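SsDNA binding protein (Pyrococcus furiosus, PDB 4PSM) binds single-stranded DNA, entrapping it in a tunnel system between its subunits. Local coordinates at the interface of chains A and B. Residues are numbered along the deposited sequence; one frame, centred on the assembly and turned at random. Chains: chain A/B, ssDNA binding protein.

The interface of chains A and B. Residues chain A 9, 95, 98-99, 102; chain B 9, 95, 98-99, 102.
Bends at chi2 and chi3 (-49° and 90° in A:Met99) fold both selenomethionine chains back, and the methyl groups of A:Met99 and B:Met99 meet on the two-fold axis, CE to CE at 3.4 Å, the two side chains passing each other in opposite directions. Further along the same helices, 93-141 of each subunit, CG2 of A:Val102 touches CG2 of B:Val102 at 3.7 Å. Such self-pairing of residues is typical of parallel coiled-coil dimers, and here it forms an apolar seam at the start of the long helices. Between the self-paired groups and the globular parts sits a small residue on each side. The methyl CB of A:Ala98 lies 3.6 Å from CD1 of B:Leu95 and 3.7 Å from CE of B:Met99. B:Phe9, from the loop between strands 4-8 and 10-11, flanks A:Ala98 and turns CD2 toward its methyl, which sits above the ring plane just past the rim, on the face that CD1 of B:Leu95 also covers. The loop of chain B thus touches the helix of chain A at the margin of the seam. A serine in place of B:Phe9 would probably leave the methyl of A:Ala98 without its aromatic neighbour and B:Leu95 freer to turn. Exchange of the chains reproduces every contact, and on the twin side CD2 of A:Phe9 rests 3.5 Å from CB of B:Ala98.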
loop_
_atom_site.group_PDB
_atom_site.type_symbol
_atom_site.label_atom_id
_atom_site.label_comp_id
_atom_site.label_asym_id
_atom_site.label_seq_id
_atom_site.Cartn_x
_atom_site.Cartn_y
_atom_site.Cartn_z
ATOM N N PHE A 9 -12.112 -31.344 19.073
ATOM C CA PHE A 9 -13.245 -31.892 18.330
ATOM C C PHE A 9 -13.286 -31.345 16.911
ATOM O O PHE A 9 -13.150 -30.145 16.688
ATOM C CB PHE A 9 -14.572 -31.604 19.034
ATOM C CG PHE A 9 -14.721 -32.294 20.350
ATOM C CD1 PHE A 9 -14.978 -33.660 20.406
ATOM C CD2 PHE A 9 -14.621 -31.584 21.530
ATOM C CE1 PHE A 9 -15.130 -34.310 21.624
ATOM C CE2 PHE A 9 -14.770 -32.229 22.755
ATOM C CZ PHE A 9 -15.023 -33.598 22.801
ATOM N N LEU A 95 -23.175 -32.525 19.549
ATOM C CA LEU A 95 -21.770 -32.323 19.215
ATOM C C LEU A 95 -21.596 -32.312 17.703
ATOM O O LEU A 95 -20.913 -31.451 17.139
ATOM C CB LEU A 95 -20.917 -33.435 19.820
ATOM C CG LEU A 95 -19.416 -33.309 19.585
ATOM C CD1 LEU A 95 -18.835 -32.181 20.427
ATOM C CD2 LEU A 95 -18.715 -34.625 19.871
ATOM N N ALA A 98 -22.940 -29.148 16.256
ATOM C CA ALA A 98 -22.058 -28.032 16.550
ATOM C C ALA A 98 -20.837 -28.015 15.624
ATOM O O ALA A 98 -20.419 -26.957 15.165
ATOM C CB ALA A 98 -21.620 -28.080 18.014
HETATM N N MSE A 99 -20.278 -29.193 15.360
HETATM C CA MSE A 99 -19.103 -29.326 14.518
HETATM C C MSE A 99 -19.417 -29.024 13.067
HETATM O O MSE A 99 -18.581 -28.471 12.343
HETATM C CB MSE A 99 -18.506 -30.728 14.628
HETATM C CG MSE A 99 -17.949 -31.039 15.990
HETATM SE SE MSE A 99 -16.791 -29.626 16.633
HETATM C CE MSE A 99 -18.047 -28.499 17.574
ATOM N N VAL A 102 -19.503 -25.332 12.940
ATOM C CA VAL A 102 -18.140 -24.830 12.877
ATOM C C VAL A 102 -17.597 -24.934 11.462
ATOM O O VAL A 102 -17.081 -23.963 10.909
ATOM C CB VAL A 102 -17.204 -25.604 13.811
ATOM C CG1 VAL A 102 -15.769 -25.499 13.310
ATOM C CG2 VAL A 102 -17.335 -25.081 15.233
ATOM N N PHE B 9 -24.796 -23.191 18.228
ATOM C CA PHE B 9 -24.237 -23.478 19.540
ATOM C C PHE B 9 -23.150 -22.480 19.898
ATOM O O PHE B 9 -22.271 -22.188 19.092
ATOM C CB PHE B 9 -23.678 -24.897 19.616
ATOM C CG PHE B 9 -24.719 -25.963 19.512
ATOM C CD1 PHE B 9 -25.578 -26.218 20.567
ATOM C CD2 PHE B 9 -24.833 -26.722 18.360
ATOM C CE1 PHE B 9 -26.541 -27.208 20.470
ATOM C CE2 PHE B 9 -25.786 -27.713 18.259
ATOM C CZ PHE B 9 -26.644 -27.956 19.310
ATOM N N LEU B 95 -20.122 -31.322 24.221
ATOM C CA LEU B 95 -20.543 -30.094 23.563
ATOM C C LEU B 95 -19.913 -28.893 24.247
ATOM O O LEU B 95 -19.409 -27.988 23.595
ATOM C CB LEU B 95 -22.061 -29.959 23.609
ATOM C CG LEU B 95 -22.636 -28.720 22.920
ATOM C CD1 LEU B 95 -22.550 -28.853 21.407
ATOM C CD2 LEU B 95 -24.074 -28.483 23.356
ATOM N N ALA B 98 -16.260 -28.673 23.415
ATOM C CA ALA B 98 -16.053 -28.242 22.044
ATOM C C ALA B 98 -16.253 -26.737 21.908
ATOM O O ALA B 98 -15.521 -26.085 21.179
ATOM C CB ALA B 98 -16.988 -28.994 21.105
HETATM N N MSE B 99 -17.245 -26.197 22.614
HETATM C CA MSE B 99 -17.555 -24.776 22.551
HETATM C C MSE B 99 -16.483 -23.956 23.237
HETATM O O MSE B 99 -16.182 -22.843 22.813
HETATM C CB MSE B 99 -18.912 -24.489 23.183
HETATM C CG MSE B 99 -20.082 -25.046 22.400
HETATM SE SE MSE B 99 -19.981 -24.609 20.499
HETATM C CE MSE B 99 -19.013 -26.174 19.886
ATOM N N VAL B 102 -13.766 -23.786 20.762
ATOM C CA VAL B 102 -14.091 -22.773 19.766
ATOM C C VAL B 102 -13.771 -21.388 20.301
ATOM O O VAL B 102 -13.085 -20.603 19.649
ATOM C CB VAL B 102 -15.576 -22.814 19.378
ATOM C CG1 VAL B 102 -16.023 -21.452 18.841
ATOM C CG2 VAL B 102 -15.821 -23.905 18.363
#